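Local atomic coordinates of beta-1,4-mannanase (Caldicellulosiruptor saccharolyticus, PDB entry 1PMH), a protein that binds beta-1,4-linked mannan chains through a family 27 carbohydrate-binding module, probably holding the mannanase to its polysaccharide substrate. Residues E53-D64 with V159-K170. Sequence-based numbering, arbitrary orientation. Where two conformers were deposited one is given.
Sequences EFNPNNGWDQGD and VFQFAGQNSNYK. With BMA (beta-D-mannopyranose), chain B; BMA (beta-D-mannopyranose), chain C; EDO (1,2-ethanediol), chain D.
Gly63 and Phe162 exchange two backbone hydrogen bonds, as do Asp61 and Gly164. They pair strand 61-64 antiparallel with strand 159-165 on the mannan-binding sheet of the jellyroll beta-sandwich. A classic beta bulge sets Trp60 and Asp61 together opposite Gly164.

Two rings lie on the partner strand. The Trp60 indole rests on Ala163, with Ala163 CB 3.3 Å from Trp60 CE2. C5 of one mannose (chain B) covers the opposite face, 3.5 Å above the ring plane. The Phe54 ring lies over Gly164 CA by a CH-pi contact, and Ser167 OG meets its edge.

The polar groups form a chain. Trp60 NE1 donates in its ring plane to Gln62 OE1 at 2.8 Å. Gln62 NE2 and Gln161 NE2 each donate to a different oxygen of Asp64, on the syn lone pair. The two amides stack, their planes 19° apart. With CG anti to the backbone N (chi1 -178°), extended Gln161 reaches the next mannose (chain C), and its OE1 accepts from O2 at 2.6 Å. Gln161 NE2 serves Asp64 OD1 and O3 of the same mannose.

Replacing Trp60 by alanine would probably bare Ala163, strip the sugar of its stacking platform and leave Gln62 OE1 without its indole donor. Asp64 probably fixes the rotation of both amides, which would set Gln161 to present NE2 and OE1 to the sugar.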
ATOM      1  N   GLU A  53      10.223  10.364   0.098  1.00 16.79           N
ATOM      2  CA  GLU A  53      11.629  10.692   0.086  1.00 17.79           C
ATOM      3  C   GLU A  53      12.370   9.782   1.040  1.00 17.42           C
ATOM      4  O   GLU A  53      12.040   9.734   2.217  1.00 19.62           O
ATOM      5  CB  GLU A  53      11.862  12.153   0.482  1.00 19.62           C
ATOM      6  CG  GLU A  53      11.070  13.196  -0.291  1.00 22.49           C
ATOM      7  CD  GLU A  53      11.400  14.612   0.120  0.80 28.56           C
ATOM      8  OE1 GLU A  53      12.415  14.822   0.815  0.80 33.30           O
ATOM      9  OE2 GLU A  53      10.653  15.520  -0.304  0.80 31.69           O
ATOM     10  N   PHE A  54      13.345   9.055   0.521  1.00 17.61           N
ATOM     11  CA  PHE A  54      14.174   8.198   1.349  1.00 17.12           C
ATOM     12  C   PHE A  54      15.568   8.795   1.445  1.00 18.42           C
ATOM     13  O   PHE A  54      16.041   9.384   0.488  1.00 20.88           O
ATOM     14  CB  PHE A  54      14.237   6.767   0.817  1.00 17.23           C
ATOM     15  CG  PHE A  54      12.911   6.049   0.722  1.00 15.94           C
ATOM     16  CD1 PHE A  54      11.997   6.109   1.743  1.00 16.93           C
ATOM     17  CD2 PHE A  54      12.626   5.289  -0.380  1.00 17.64           C
ATOM     18  CE1 PHE A  54      10.822   5.355   1.665  1.00 17.20           C
ATOM     19  CE2 PHE A  54      11.459   4.545  -0.461  1.00 17.42           C
ATOM     20  CZ  PHE A  54      10.562   4.608   0.558  1.00 17.41           C
ATOM     21  N   ASN A  55      16.195   8.574   2.600  1.00 19.45           N
ATOM     22  CA  ASN A  55      17.567   9.043   2.869  1.00 21.10           C
ATOM     23  C   ASN A  55      18.543   7.866   2.788  1.00 18.99           C
ATOM     24  O   ASN A  55      18.372   6.862   3.480  1.00 19.95           O
ATOM     25  CB  ASN A  55      17.576   9.613   4.280  1.00 23.55           C
ATOM     26  CG  ASN A  55      18.870  10.359   4.602  0.90 25.63           C
ATOM     27  OD1 ASN A  55      19.936   9.898   4.226  0.90 22.57           O
ATOM     28  ND2 ASN A  55      18.761  11.536   5.226  0.90 33.57           N
ATOM     29  N   PRO A  56      19.553   7.979   1.926  1.00 19.70           N
ATOM     30  CA  PRO A  56      20.407   6.806   1.695  1.00 20.79           C
ATOM     31  C   PRO A  56      21.271   6.376   2.900  1.00 18.33           C
ATOM     32  O   PRO A  56      21.800   5.277   2.933  1.00 21.04           O
ATOM     33  CB  PRO A  56      21.257   7.274   0.499  1.00 23.08           C
ATOM     34  CG  PRO A  56      21.292   8.762   0.633  1.00 25.00           C
ATOM     35  CD  PRO A  56      19.904   9.138   1.071  1.00 21.13           C
ATOM     36  N   ASN A  57      21.407   7.252   3.878  1.00 20.34           N
ATOM     37  CA  ASN A  57      22.145   6.925   5.081  1.00 20.85           C
ATOM     38  C   ASN A  57      21.318   6.204   6.127  1.00 19.45           C
ATOM     39  O   ASN A  57      21.848   5.821   7.169  1.00 21.12           O
ATOM     40  CB  ASN A  57      22.689   8.209   5.687  0.70 22.82           C
ATOM     41  CG  ASN A  57      23.661   8.917   4.743  0.70 26.40           C
ATOM     42  OD1 ASN A  57      24.561   8.262   4.202  0.70 30.66           O
ATOM     43  ND2 ASN A  57      23.474  10.096   4.411  0.70 38.49           N
ATOM     44  N   ASN A  58      20.063   5.922   5.849  1.00 19.53           N
ATOM     45  CA  ASN A  58      19.173   5.269   6.778  1.00 19.47           C
ATOM     46  C   ASN A  58      18.783   3.896   6.254  1.00 18.17           C
ATOM     47  O   ASN A  58      18.181   3.852   5.183  1.00 19.04           O
ATOM     48  CB  ASN A  58      17.972   6.201   6.944  1.00 20.76           C
ATOM     49  CG  ASN A  58      17.021   5.754   8.066  1.00 20.78           C
ATOM     50  OD1 ASN A  58      17.073   4.587   8.440  1.00 23.93           O
ATOM     51  ND2 ASN A  58      16.244   6.622   8.520  1.00 30.36           N
ATOM     52  N   GLY A  59      19.105   2.825   7.010  1.00 18.43           N
ATOM     53  CA  GLY A  59      18.764   1.484   6.596  1.00 19.17           C
ATOM     54  C   GLY A  59      17.328   1.102   6.842  1.00 17.85           C
ATOM     55  O   GLY A  59      16.942   0.013   6.442  1.00 19.26           O
ATOM     56  N   TRP A  60      16.576   1.961   7.528  1.00 18.46           N
ATOM     57  CA  TRP A  60      15.145   1.695   7.774  1.00 17.63           C
ATOM     58  C   TRP A  60      14.411   3.034   7.915  1.00 17.55           C
ATOM     59  O   TRP A  60      14.055   3.457   9.014  1.00 20.58           O
ATOM     60  CB  TRP A  60      14.975   0.786   8.996  1.00 18.58           C
ATOM     61  CG  TRP A  60      13.595   0.228   9.035  1.00 18.34           C
ATOM     62  CD1 TRP A  60      12.567   0.727   9.758  1.00 17.90           C
ATOM     63  CD2 TRP A  60      13.070  -0.860   8.288  1.00 17.08           C
ATOM     64  NE1 TRP A  60      11.429  -0.005   9.526  1.00 17.77           N
ATOM     65  CE2 TRP A  60      11.705  -0.983   8.617  1.00 17.70           C
ATOM     66  CE3 TRP A  60      13.626  -1.784   7.401  1.00 17.56           C
ATOM     67  CZ2 TRP A  60      10.897  -1.999   8.095  1.00 16.63           C
ATOM     68  CZ3 TRP A  60      12.836  -2.759   6.893  1.00 18.38           C
ATOM     69  CH2 TRP A  60      11.489  -2.855   7.224  1.00 18.00           C
ATOM     70  N   ASP A  61      14.123   3.674   6.781  1.00 16.74           N
ATOM     71  CA  ASP A  61      13.553   5.010   6.757  1.00 17.31           C
ATOM     72  C   ASP A  61      12.031   4.887   6.615  1.00 15.68           C
ATOM     73  O   ASP A  61      11.492   4.872   5.501  1.00 16.27           O
ATOM     74  CB  ASP A  61      14.178   5.789   5.599  1.00 17.58           C
ATOM     75  CG  ASP A  61      13.907   7.258   5.640  1.00 19.49           C
ATOM     76  OD1 ASP A  61      13.096   7.759   6.451  1.00 23.29           O
ATOM     77  OD2 ASP A  61      14.517   8.010   4.833  1.00 20.37           O
ATOM     78  N   GLN A  62      11.364   4.733   7.749  1.00 16.67           N
ATOM     79  CA  GLN A  62      10.015   4.206   7.828  1.00 15.98           C
ATOM     80  C   GLN A  62       8.940   5.281   7.764  1.00 16.43           C
ATOM     81  O   GLN A  62       9.114   6.394   8.268  1.00 20.80           O
ATOM     82  CB  GLN A  62       9.884   3.450   9.170  1.00 18.13           C
ATOM     83  CG  GLN A  62       8.600   2.673   9.391  1.00 17.09           C
ATOM     84  CD  GLN A  62       8.553   2.023  10.745  1.00 17.76           C
ATOM     85  OE1 GLN A  62       9.494   1.308  11.150  1.00 19.37           O
ATOM     86  NE2 GLN A  62       7.478   2.222  11.479  1.00 19.58           N
ATOM     87  N   GLY A  63       7.795   4.930   7.179  1.00 15.61           N
ATOM     88  CA  GLY A  63       6.591   5.728   7.203  1.00 16.34           C
ATOM     89  C   GLY A  63       5.408   4.779   7.201  1.00 15.26           C
ATOM     90  O   GLY A  63       5.506   3.683   6.666  1.00 15.60           O
ATOM     91  N   ASP A  64       4.305   5.195   7.794  1.00 14.97           N
ATOM     92  CA  ASP A  64       3.135   4.360   7.973  1.00 15.06           C
ATOM     93  C   ASP A  64       1.873   5.088   7.518  1.00 14.66           C
ATOM     94  O   ASP A  64       1.554   6.181   7.964  1.00 16.32           O
ATOM     95  CB  ASP A  64       2.993   3.882   9.414  1.00 15.87           C
ATOM     96  CG  ASP A  64       4.129   2.975   9.856  0.80 14.39           C
ATOM     97  OD1 ASP A  64       4.019   1.765   9.646  0.80 16.03           O
ATOM     98  OD2 ASP A  64       5.155   3.451  10.366  0.80 17.08           O
ATOM     99  N   VAL A 159      -2.879  -0.881   7.581  1.00 14.00           N
ATOM    100  CA  VAL A 159      -1.679  -0.084   7.509  1.00 13.83           C
ATOM    101  C   VAL A 159      -0.745  -0.658   6.460  1.00 13.14           C
ATOM    102  O   VAL A 159      -0.491  -1.864   6.434  1.00 14.49           O
ATOM    103  CB  VAL A 159      -0.985   0.024   8.857  1.00 14.65           C
ATOM    104  CG1 VAL A 159       0.341   0.779   8.749  1.00 16.47           C
ATOM    105  CG2 VAL A 159      -1.902   0.687   9.887  1.00 15.85           C
ATOM    106  N   PHE A 160      -0.237   0.246   5.626  1.00 13.43           N
ATOM    107  CA  PHE A 160       0.878  -0.032   4.745  1.00 13.11           C
ATOM    108  C   PHE A 160       2.094   0.720   5.279  1.00 12.95           C
ATOM    109  O   PHE A 160       2.052   1.929   5.420  1.00 14.03           O
ATOM    110  CB  PHE A 160       0.626   0.424   3.318  1.00 14.20           C
ATOM    111  CG  PHE A 160      -0.366  -0.420   2.587  1.00 15.70           C
ATOM    112  CD1 PHE A 160      -1.695  -0.290   2.832  1.00 18.08           C
ATOM    113  CD2 PHE A 160       0.058  -1.347   1.628  1.00 17.71           C
ATOM    114  CE1 PHE A 160      -2.660  -1.079   2.172  1.00 20.51           C
ATOM    115  CE2 PHE A 160      -0.853  -2.119   0.960  1.00 21.01           C
ATOM    116  CZ  PHE A 160      -2.197  -1.955   1.260  1.00 20.56           C
ATOM    117  N   GLN A 161       3.139  -0.039   5.634  1.00 13.19           N
ATOM    118  CA  GLN A 161       4.388   0.518   6.062  1.00 13.44           C
ATOM    119  C   GLN A 161       5.364   0.479   4.895  1.00 13.51           C
ATOM    120  O   GLN A 161       5.450  -0.517   4.217  1.00 14.10           O
ATOM    121  CB  GLN A 161       4.941  -0.241   7.250  1.00 14.36           C
ATOM    122  CG  GLN A 161       6.247   0.344   7.761  1.00 15.01           C
ATOM    123  CD  GLN A 161       6.698  -0.397   9.000  1.00 16.13           C
ATOM    124  OE1 GLN A 161       7.610  -1.243   8.936  1.00 18.88           O
ATOM    125  NE2 GLN A 161       6.080  -0.118  10.118  1.00 17.78           N
ATOM    126  N   PHE A 162       6.106   1.574   4.701  1.00 13.51           N
ATOM    127  CA  PHE A 162       7.169   1.643   3.734  1.00 13.69           C
ATOM    128  C   PHE A 162       8.426   2.007   4.475  1.00 14.73           C
ATOM    129  O   PHE A 162       8.400   2.889   5.331  1.00 16.65           O
ATOM    130  CB  PHE A 162       6.864   2.709   2.682  1.00 14.48           C
ATOM    131  CG  PHE A 162       5.678   2.406   1.856  1.00 14.73           C
ATOM    132  CD1 PHE A 162       4.403   2.757   2.264  1.00 14.99           C
ATOM    133  CD2 PHE A 162       5.824   1.749   0.630  1.00 16.92           C
ATOM    134  CE1 PHE A 162       3.302   2.411   1.492  1.00 17.04           C
ATOM    135  CE2 PHE A 162       4.686   1.406  -0.108  1.00 17.81           C
ATOM    136  CZ  PHE A 162       3.472   1.774   0.317  1.00 18.30           C
ATOM    137  N   ALA A 163       9.559   1.429   4.102  1.00 14.54           N
ATOM    138  CA  ALA A 163      10.818   1.811   4.747  1.00 15.02           C
ATOM    139  C   ALA A 163      11.938   1.777   3.741  1.00 14.99           C
ATOM    140  O   ALA A 163      12.264   0.742   3.172  1.00 15.70           O
ATOM    141  CB  ALA A 163      11.161   0.895   5.938  1.00 15.69           C
ATOM    142  N   GLY A 164      12.548   2.934   3.528  1.00 15.08           N
ATOM    143  CA  GLY A 164      13.738   2.968   2.681  1.00 15.98           C
ATOM    144  C   GLY A 164      14.886   2.196   3.335  1.00 16.46           C
ATOM    145  O   GLY A 164      15.163   2.345   4.506  1.00 17.54           O
ATOM    146  N   GLN A 165      15.564   1.397   2.545  1.00 16.65           N
ATOM    147  CA  GLN A 165      16.717   0.612   3.021  1.00 17.45           C
ATOM    148  C   GLN A 165      17.940   1.103   2.267  1.00 17.64           C
ATOM    149  O   GLN A 165      18.292   0.656   1.192  1.00 18.90           O
ATOM    150  CB  GLN A 165      16.496  -0.882   2.817  1.00 18.08           C
ATOM    151  CG  GLN A 165      15.361  -1.476   3.641  1.00 17.48           C
ATOM    152  CD  GLN A 165      15.186  -2.939   3.432  1.00 17.47           C
ATOM    153  OE1 GLN A 165      14.513  -3.316   2.458  1.00 20.38           O
ATOM    154  NE2 GLN A 165      15.775  -3.748   4.245  1.00 21.98           N
ATOM    155  N   ASN A 166      18.542   2.143   2.843  1.00 18.33           N
ATOM    156  CA  ASN A 166      19.654   2.849   2.194  1.00 18.85           C
ATOM    157  C   ASN A 166      19.258   3.321   0.810  1.00 19.35           C
ATOM    158  O   ASN A 166      20.072   3.334  -0.097  1.00 20.10           O
ATOM    159  CB  ASN A 166      20.935   2.016   2.159  1.00 20.35           C
ATOM    160  CG  ASN A 166      21.273   1.461   3.520  1.00 25.74           C
ATOM    161  OD1 ASN A 166      21.389   2.246   4.444  1.00 31.11           O
ATOM    162  ND2 ASN A 166      21.217   0.154   3.689  1.00 26.14           N
ATOM    163  N   SER A 167      18.016   3.787   0.646  1.00 18.31           N
ATOM    164  CA  SER A 167      17.534   4.308  -0.626  1.00 17.81           C
ATOM    165  C   SER A 167      17.693   5.826  -0.684  1.00 18.34           C
ATOM    166  O   SER A 167      17.497   6.527   0.303  1.00 19.14           O
ATOM    167  CB  SER A 167      16.056   3.968  -0.795  1.00 17.60           C
ATOM    168  OG  SER A 167      15.503   4.519  -1.974  1.00 17.51           O
ATOM    169  N   ASN A 168      17.943   6.337  -1.891  1.00 17.95           N
ATOM    170  CA  ASN A 168      17.844   7.763  -2.185  1.00 18.06           C
ATOM    171  C   ASN A 168      16.684   8.097  -3.105  1.00 17.73           C
ATOM    172  O   ASN A 168      16.634   9.204  -3.681  1.00 19.59           O
ATOM    173  CB  ASN A 168      19.147   8.327  -2.750  1.00 20.72           C
ATOM    174  CG  ASN A 168      19.543   7.732  -4.065  1.00 20.83           C
ATOM    175  OD1 ASN A 168      18.839   6.833  -4.587  1.00 21.13           O
ATOM    176  ND2 ASN A 168      20.587   8.123  -4.667  1.00 27.46           N
ATOM    177  N   TYR A 169      15.723   7.189  -3.249  1.00 17.15           N
ATOM    178  CA  TYR A 169      14.571   7.477  -4.106  1.00 16.71           C
ATOM    179  C   TYR A 169      13.731   8.622  -3.553  1.00 16.22           C
ATOM    180  O   TYR A 169      13.383   8.610  -2.388  1.00 18.01           O
ATOM    181  CB  TYR A 169      13.731   6.181  -4.250  1.00 16.35           C
ATOM    182  CG  TYR A 169      12.530   6.337  -5.161  1.00 16.17           C
ATOM    183  CD1 TYR A 169      12.669   6.469  -6.536  1.00 16.50           C
ATOM    184  CD2 TYR A 169      11.259   6.487  -4.644  1.00 15.66           C
ATOM    185  CE1 TYR A 169      11.589   6.649  -7.346  1.00 17.06           C
ATOM    186  CE2 TYR A 169      10.152   6.635  -5.469  1.00 15.66           C
ATOM    187  CZ  TYR A 169      10.326   6.757  -6.816  1.00 14.97           C
ATOM    188  OH  TYR A 169       9.286   6.975  -7.671  1.00 15.85           O
ATOM    189  N   LYS A 170      13.389   9.565  -4.423  1.00 17.07           N
ATOM    190  CA  LYS A 170      12.492  10.673  -4.129  1.00 17.22           C
ATOM    191  C   LYS A 170      11.547  10.728  -5.293  1.00 16.97           C
ATOM    192  O   LYS A 170      11.900  11.122  -6.383  1.00 20.61           O
ATOM    193  CB  LYS A 170      13.266  11.963  -3.980  1.00 20.28           C
ATOM    194  CG  LYS A 170      14.252  11.904  -2.828  1.00 25.02           C
ATOM    195  CD  LYS A 170      14.812  13.275  -2.539  1.00 31.62           C
ATOM    196  CE  LYS A 170      15.935  13.302  -1.527  1.00 37.14           C
ATOM    197  NZ  LYS A 170      15.949  14.567  -0.705  0.80 46.70           N
TER
HETATM  198  C1  BMA B   2      14.320  -4.775  10.253  1.00 19.69           C
HETATM  199  C2  BMA B   2      13.333  -5.908  10.412  1.00 18.99           C
HETATM  200  C3  BMA B   2      11.933  -5.313  10.463  1.00 19.54           C
HETATM  201  C4  BMA B   2      11.875  -4.153  11.409  1.00 18.90           C
HETATM  202  C5  BMA B   2      12.968  -3.108  11.147  1.00 18.36           C
HETATM  203  C6  BMA B   2      13.002  -1.954  12.116  1.00 18.86           C
HETATM  204  O2  BMA B   2      13.584  -6.571  11.637  1.00 20.64           O
HETATM  205  O3  BMA B   2      10.943  -6.303  10.716  1.00 20.34           O
HETATM  206  O4  BMA B   2      10.621  -3.559  11.173  1.00 18.53           O
HETATM  207  O5  BMA B   2      14.232  -3.753  11.196  1.00 18.85           O
HETATM  208  O6  BMA B   2      13.080  -2.413  13.447  1.00 20.57           O
HETATM  209  C1  BMA C   3       9.955  -3.107  12.316  1.00 18.00           C
HETATM  210  C2  BMA C   3       8.897  -2.126  11.913  1.00 17.64           C
HETATM  211  C3  BMA C   3       8.157  -1.706  13.179  1.00 17.69           C
HETATM  212  C4  BMA C   3       7.667  -2.954  13.932  1.00 18.20           C
HETATM  213  C5  BMA C   3       8.782  -3.959  14.129  1.00 19.83           C
HETATM  214  C6  BMA C   3       8.219  -5.237  14.727  1.00 21.38           C
HETATM  215  O2  BMA C   3       8.000  -2.741  11.016  1.00 17.67           O
HETATM  216  O3  BMA C   3       7.119  -0.785  12.817  1.00 18.88           O
HETATM  217  O4  BMA C   3       7.326  -2.598  15.243  1.00 19.16           O
HETATM  218  O5  BMA C   3       9.391  -4.272  12.905  1.00 18.08           O
HETATM  219  O6  BMA C   3       9.286  -6.043  15.083  1.00 24.96           O
HETATM  220  C1  EDO D 401      12.325  11.995   4.873  1.00 35.92           C
HETATM  221  O1  EDO D 401      11.807  12.278   6.148  1.00 42.66           O
HETATM  222  C2  EDO D 401      12.552  10.507   4.949  1.00 31.10           C
HETATM  223  O2  EDO D 401      13.825  10.426   4.375  1.00 31.37           O
HETATM  224  O   HOH W   1      16.491   4.846   2.954  1.00 18.60           O
HETATM  225  O   HOH W   2      17.565  -2.612   6.427  1.00 23.36           O